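PDB 5H2Q: phosphodiesterase from Trypanosoma brucei brucei, which belongs to the cyclic nucleotide phosphodiesterase family, an all-helical, metal-dependent group of the HD clan, and carries zinc and magnesium ions beside a ligand pocket. Local coordinates for residues Phe103-Asn108 with Leu116-Leu121; Ile196-Ala201 with His229-Met234. All coordinates share one frame; numbering follows the deposited sequence.

How the contacts relate
Both contacts are helix-to-helix packing inside the phosphodiesterase family region, with centres 13 Å apart. Contact 1 is the more buried: it joins the end of helix 90-105 to helix 115-127 by apolar and sulfur contacts and a tyrosine hydroxyl, with no hydrogen bond between the segments. Contact 2 sets helix 185-200 against helix 227-242 and is only partly buried; a cysteine and a methionine pack on its inner side, while a water joins the partly exposed Asp-197 carboxylate and Gln-231 amide. The two meet directly. Glu-117 OE2 forms a salt bridge with Arg-230 NE at 2.8 Å, and Met-234 packs on Glu-117, Val-120 and Leu-121, so helix 115-127 lies against helix 227-242.

Contact 1. Residues Phe103-Asn108 with Leu116-Leu121; sequences FLYRGN and LECFVL
Leu-104 and Cys-118 mark the closest backbone approach, their CA atoms 7.5 Å apart, where the last turn of helix 90-105 faces the early part of helix 115-127; no hydrogen bond crosses between the segments. Cys-118, through CB and SG, is met by both Leu-104 and Tyr-105. With CG beside the backbone N and anti to the carbonyl carbon (chi1 -67°), Leu-104 turns both methyls toward helix 115-127: CD2 lies 3.9 Å from Cys-118 SG, and CD1 is 4.0 Å from Cys-118 CB. The same CD2 also reaches Leu-121 CD1 at 4.3 Å. Tyr-105 arrives by its far end, with OH 3.3 Å from Cys-118 CB and 3.7 Å from Cys-118 SG. The sulfur stands obliquely to the ring, 5.5 Å from its centroid and 53° off the normal, a Cys sulfur-aromatic contact. Leu-104 CB covers one face of that ring near its rim, so the two neighbours approach the cysteine as a packed pair. Beyond the segments, Leu-104 touches Leu-237 and Leu-121 touches Met-238, both on helix 227-242. This is largely buried, mainly apolar packing of two helices consecutive in the chain, in the all-helical phosphodiesterase fold.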
loop_
_atom_site.group_PDB
_atom_site.type_symbol
_atom_site.label_atom_id
_atom_site.label_comp_id
_atom_site.label_asym_id
_atom_site.label_seq_id
_atom_site.Cartn_x
_atom_site.Cartn_y
_atom_site.Cartn_z
ATOM N N PHE A 103 5.391 5.592 -9.403
ATOM C CA PHE A 103 4.811 4.917 -10.581
ATOM C C PHE A 103 4.058 5.912 -11.412
ATOM O O PHE A 103 4.178 5.907 -12.619
ATOM C CB PHE A 103 3.890 3.765 -10.188
ATOM C CG PHE A 103 4.542 2.624 -9.439
ATOM C CD1 PHE A 103 5.925 2.430 -9.487
ATOM C CD2 PHE A 103 3.773 1.734 -8.695
ATOM C CE1 PHE A 103 6.525 1.352 -8.812
ATOM C CE2 PHE A 103 4.376 0.661 -8.025
ATOM C CZ PHE A 103 5.743 0.488 -8.075
ATOM N N LEU A 104 3.298 6.809 -10.758
ATOM C CA LEU A 104 2.546 7.821 -11.486
ATOM C C LEU A 104 3.420 8.842 -12.175
ATOM O O LEU A 104 3.186 9.100 -13.355
ATOM C CB LEU A 104 1.570 8.558 -10.522
ATOM C CG LEU A 104 0.423 7.733 -9.948
ATOM C CD1 LEU A 104 -0.320 8.505 -8.839
ATOM C CD2 LEU A 104 -0.548 7.313 -11.049
ATOM N N TYR A 105 4.404 9.432 -11.466
ATOM C CA TYR A 105 5.134 10.612 -11.981
ATOM C C TYR A 105 6.579 10.398 -12.432
ATOM O O TYR A 105 7.187 11.332 -12.977
ATOM C CB TYR A 105 5.042 11.745 -10.957
ATOM C CG TYR A 105 3.591 12.119 -10.699
ATOM C CD1 TYR A 105 2.809 12.708 -11.695
ATOM C CD2 TYR A 105 2.963 11.764 -9.511
ATOM C CE1 TYR A 105 1.457 12.985 -11.489
ATOM C CE2 TYR A 105 1.611 12.041 -9.289
ATOM C CZ TYR A 105 0.864 12.661 -10.279
ATOM O OH TYR A 105 -0.458 12.949 -10.059
ATOM N N ARG A 106 7.128 9.189 -12.235
ATOM C CA ARG A 106 8.447 8.827 -12.740
ATOM C C ARG A 106 8.194 7.743 -13.802
ATOM O O ARG A 106 8.905 7.699 -14.798
ATOM C CB ARG A 106 9.393 8.319 -11.638
ATOM C CG ARG A 106 9.630 9.295 -10.486
ATOM C CD ARG A 106 10.517 10.443 -10.898
ATOM N NE ARG A 106 10.987 11.201 -9.741
ATOM C CZ ARG A 106 11.929 12.130 -9.798
ATOM N NH1 ARG A 106 12.521 12.416 -10.953
ATOM N NH2 ARG A 106 12.294 12.781 -8.699
ATOM N N GLY A 107 7.186 6.888 -13.576
ATOM C CA GLY A 107 6.767 5.836 -14.504
ATOM C C GLY A 107 5.773 6.258 -15.565
ATOM O O GLY A 107 5.373 5.432 -16.390
ATOM N N ASN A 108 5.326 7.560 -15.538
ATOM C CA ASN A 108 4.361 8.168 -16.471
ATOM C C ASN A 108 2.960 7.556 -16.453
ATOM O O ASN A 108 2.188 7.799 -17.380
ATOM C CB ASN A 108 4.910 8.175 -17.920
ATOM C CG ASN A 108 6.260 8.823 -18.078
ATOM O OD1 ASN A 108 6.596 9.792 -17.400
ATOM N ND2 ASN A 108 7.063 8.289 -18.979
ATOM N N LEU A 116 -7.724 13.647 -10.723
ATOM C CA LEU A 116 -8.527 13.263 -9.562
ATOM C C LEU A 116 -8.202 11.841 -9.148
ATOM O O LEU A 116 -8.007 11.596 -7.960
ATOM C CB LEU A 116 -10.042 13.417 -9.811
ATOM C CG LEU A 116 -10.973 12.967 -8.649
ATOM C CD1 LEU A 116 -10.601 13.641 -7.315
ATOM C CD2 LEU A 116 -12.415 13.142 -8.994
ATOM N N GLU A 117 -8.134 10.902 -10.112
ATOM C CA GLU A 117 -7.818 9.497 -9.783
ATOM C C GLU A 117 -6.414 9.333 -9.155
ATOM O O GLU A 117 -6.207 8.479 -8.296
ATOM C CB GLU A 117 -8.007 8.610 -11.007
ATOM C CG GLU A 117 -9.464 8.430 -11.387
ATOM C CD GLU A 117 -9.666 7.982 -12.814
ATOM O OE1 GLU A 117 -8.688 7.995 -13.602
ATOM O OE2 GLU A 117 -10.795 7.542 -13.120
ATOM N N CYS A 118 -5.454 10.165 -9.588
ATOM C CA CYS A 118 -4.101 10.155 -9.020
ATOM C C CYS A 118 -4.173 10.568 -7.551
ATOM O O CYS A 118 -3.603 9.891 -6.698
ATOM C CB CYS A 118 -3.184 11.064 -9.809
ATOM S SG CYS A 118 -2.784 10.425 -11.464
ATOM N N PHE A 119 -4.924 11.643 -7.256
ATOM C CA PHE A 119 -5.125 12.105 -5.877
ATOM C C PHE A 119 -5.787 10.984 -5.066
ATOM O O PHE A 119 -5.304 10.640 -3.990
ATOM C CB PHE A 119 -6.040 13.344 -5.875
ATOM C CG PHE A 119 -6.319 13.858 -4.485
ATOM C CD1 PHE A 119 -5.279 14.069 -3.583
ATOM C CD2 PHE A 119 -7.623 14.123 -4.071
ATOM C CE1 PHE A 119 -5.535 14.579 -2.294
ATOM C CE2 PHE A 119 -7.880 14.602 -2.773
ATOM C CZ PHE A 119 -6.830 14.821 -1.900
ATOM N N VAL A 120 -6.880 10.402 -5.593
ATOM C CA VAL A 120 -7.575 9.312 -4.916
ATOM C C VAL A 120 -6.620 8.156 -4.613
ATOM O O VAL A 120 -6.638 7.626 -3.503
ATOM C CB VAL A 120 -8.827 8.849 -5.724
ATOM C CG1 VAL A 120 -9.412 7.544 -5.159
ATOM C CG2 VAL A 120 -9.887 9.965 -5.773
ATOM N N LEU A 121 -5.788 7.751 -5.587
ATOM C CA LEU A 121 -4.850 6.630 -5.369
ATOM C C LEU A 121 -3.863 6.890 -4.222
ATOM O O LEU A 121 -3.623 6.017 -3.380
ATOM C CB LEU A 121 -4.018 6.430 -6.636
ATOM C CG LEU A 121 -4.246 5.258 -7.544
ATOM C CD1 LEU A 121 -2.995 5.065 -8.390
ATOM C CD2 LEU A 121 -4.506 3.952 -6.774
#

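Contact 2. Residues Ile196-Ala201 with His229-Met234; sequences IDCVLA and HRQMTM
Gln-231 reaches helix 185-200 because its CG is anti to the backbone N (chi1 -175°) and the chain then bends at chi2, carrying the amide across to Asp-197 and Cys-198. On the other helix, Cys-198 has SG beside the backbone N and anti to its carbonyl carbon, which turns the sulfur toward helix 227-242, where it meets Gln-231 NE2 at 3.6 Å, with Met-234 CB on the same side of the sulfur. The amide nitrogen Gln-231 NE2 also lies 3.6 Å from Asp-197 CB, alongside the methylene instead of at the carboxylate. The two side chains cross at about a right angle, with carboxylate and amide planes 86° apart, and no direct hydrogen bond joins them. Water 1 makes the polar link: it donates to Asp-197 OD2 and to Gln-231 OE1, at 2.7 Å in each case. Gln-231 OE1 also bonds to Ser-194 OG, and Gln-231 NE2 to Asp-235 OD1; partners at both ends of the amide thus fix its rotation.

This is a helix-helix packing contact of the all-helical phosphodiesterase fold. The axes of the short helical segments 196-200 and 229-234 approach to 9.7 Å and cross at -46°, and the nearest CA atoms are those of Cys-198 and Met-234, 6.5 Å apart. There Cys-198 SG rests 3.6 Å from Met-234 CB, while Met-234 CE, brought round by the bend at chi3, is 4.1 Å from the same sulfur. Helix 115-127 borders this apolar side, with Thr-124 touching Cys-198 and Val-120 touching Met-234.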
loop_
_atom_site.group_PDB
_atom_site.type_symbol
_atom_site.label_atom_id
_atom_site.label_comp_id
_atom_site.label_asym_id
_atom_site.label_seq_id
_atom_site.Cartn_x
_atom_site.Cartn_y
_atom_site.Cartn_z
ATOM N N ILE A 196 -12.538 2.509 -2.332
ATOM C CA ILE A 196 -13.068 1.243 -1.838
ATOM C C ILE A 196 -12.697 0.100 -2.789
ATOM O O ILE A 196 -12.121 -0.892 -2.321
ATOM C CB ILE A 196 -14.600 1.390 -1.534
ATOM C CG1 ILE A 196 -14.780 2.292 -0.268
ATOM C CG2 ILE A 196 -15.280 0.005 -1.336
ATOM C CD1 ILE A 196 -16.202 2.918 -0.110
ATOM N N ASP A 197 -12.883 0.274 -4.123
ATOM C CA ASP A 197 -12.513 -0.785 -5.073
ATOM C C ASP A 197 -11.015 -1.080 -5.053
ATOM O O ASP A 197 -10.633 -2.247 -5.058
ATOM C CB ASP A 197 -13.020 -0.479 -6.490
ATOM C CG ASP A 197 -14.531 -0.665 -6.692
ATOM O OD1 ASP A 197 -15.174 -1.349 -5.860
ATOM O OD2 ASP A 197 -15.056 -0.162 -7.695
ATOM N N CYS A 198 -10.174 -0.032 -4.896
ATOM C CA CYS A 198 -8.732 -0.188 -4.799
ATOM C C CYS A 198 -8.342 -0.973 -3.569
ATOM O O CYS A 198 -7.466 -1.840 -3.664
ATOM C CB CYS A 198 -8.047 1.166 -4.802
ATOM S SG CYS A 198 -7.968 1.917 -6.427
ATOM N N VAL A 199 -8.963 -0.645 -2.420
ATOM C CA VAL A 199 -8.664 -1.368 -1.172
ATOM C C VAL A 199 -9.101 -2.830 -1.298
ATOM O O VAL A 199 -8.336 -3.734 -0.937
ATOM C CB VAL A 199 -9.238 -0.676 0.082
ATOM C CG1 VAL A 199 -8.996 -1.516 1.353
ATOM C CG2 VAL A 199 -8.645 0.727 0.223
ATOM N N LEU A 200 -10.292 -3.065 -1.853
ATOM C CA LEU A 200 -10.762 -4.452 -2.009
ATOM C C LEU A 200 -9.868 -5.259 -2.967
ATOM O O LEU A 200 -9.696 -6.465 -2.778
ATOM C CB LEU A 200 -12.223 -4.479 -2.445
ATOM C CG LEU A 200 -13.257 -3.869 -1.462
ATOM C CD1 LEU A 200 -14.641 -3.890 -2.075
ATOM C CD2 LEU A 200 -13.299 -4.633 -0.129
ATOM N N ALA A 201 -9.255 -4.588 -3.953
ATOM C CA ALA A 201 -8.319 -5.198 -4.902
ATOM C C ALA A 201 -6.981 -5.660 -4.300
ATOM O O ALA A 201 -6.194 -6.333 -4.992
ATOM C CB ALA A 201 -8.058 -4.250 -6.049
ATOM N N HIS A 229 -11.620 0.694 -17.523
ATOM C CA HIS A 229 -10.208 0.737 -17.873
ATOM C C HIS A 229 -9.398 1.499 -16.806
ATOM O O HIS A 229 -8.387 0.974 -16.339
ATOM C CB HIS A 229 -10.015 1.373 -19.270
ATOM C CG HIS A 229 -10.231 0.416 -20.406
ATOM N ND1 HIS A 229 -11.395 -0.347 -20.509
ATOM C CD2 HIS A 229 -9.425 0.122 -21.454
ATOM C CE1 HIS A 229 -11.257 -1.072 -21.611
ATOM N NE2 HIS A 229 -10.091 -0.825 -22.218
ATOM N N ARG A 230 -9.855 2.720 -16.402
ATOM C CA ARG A 230 -9.105 3.509 -15.410
ATOM C C ARG A 230 -9.142 2.865 -14.019
ATOM O O ARG A 230 -8.104 2.842 -13.348
ATOM C CB ARG A 230 -9.554 4.975 -15.379
ATOM C CG ARG A 230 -9.346 5.679 -16.723
ATOM C CD ARG A 230 -9.394 7.203 -16.652
ATOM N NE ARG A 230 -10.561 7.692 -15.919
ATOM C CZ ARG A 230 -11.768 7.873 -16.446
ATOM N NH1 ARG A 230 -11.993 7.592 -17.726
ATOM N NH2 ARG A 230 -12.762 8.326 -15.697
ATOM N N GLN A 231 -10.302 2.316 -13.615
ATOM C CA GLN A 231 -10.441 1.620 -12.318
ATOM C C GLN A 231 -9.516 0.409 -12.254
ATOM O O GLN A 231 -8.853 0.202 -11.247
ATOM C CB GLN A 231 -11.883 1.194 -12.004
ATOM C CG GLN A 231 -12.039 0.586 -10.591
ATOM C CD GLN A 231 -11.713 1.578 -9.480
ATOM O OE1 GLN A 231 -12.317 2.654 -9.392
ATOM N NE2 GLN A 231 -10.714 1.262 -8.643
ATOM N N MET A 232 -9.454 -0.381 -13.334
ATOM C CA MET A 232 -8.543 -1.514 -13.367
ATOM C C MET A 232 -7.088 -1.064 -13.281
ATOM O O MET A 232 -6.308 -1.720 -12.611
ATOM C CB MET A 232 -8.824 -2.438 -14.572
ATOM C CG MET A 232 -10.090 -3.288 -14.402
ATOM S SD MET A 232 -10.241 -4.341 -12.938
ATOM C CE MET A 232 -8.617 -5.053 -12.872
ATOM N N THR A 233 -6.717 0.083 -13.913
ATOM C CA THR A 233 -5.375 0.634 -13.816
ATOM C C THR A 233 -5.127 1.045 -12.340
ATOM O O THR A 233 -4.046 0.788 -11.814
ATOM C CB THR A 233 -5.197 1.825 -14.777
ATOM O OG1 THR A 233 -5.467 1.382 -16.115
ATOM C CG2 THR A 233 -3.814 2.409 -14.717
ATOM N N MET A 234 -6.119 1.693 -11.705
ATOM C CA MET A 234 -6.000 2.092 -10.290
ATOM C C MET A 234 -5.794 0.848 -9.398
ATOM O O MET A 234 -4.900 0.849 -8.559
ATOM C CB MET A 234 -7.265 2.829 -9.832
ATOM C CG MET A 234 -7.444 4.201 -10.498
ATOM S SD MET A 234 -8.859 5.094 -9.859
ATOM C CE MET A 234 -8.214 5.577 -8.222
HETATM O O HOH W 1 -14.932 1.994 -9.309
#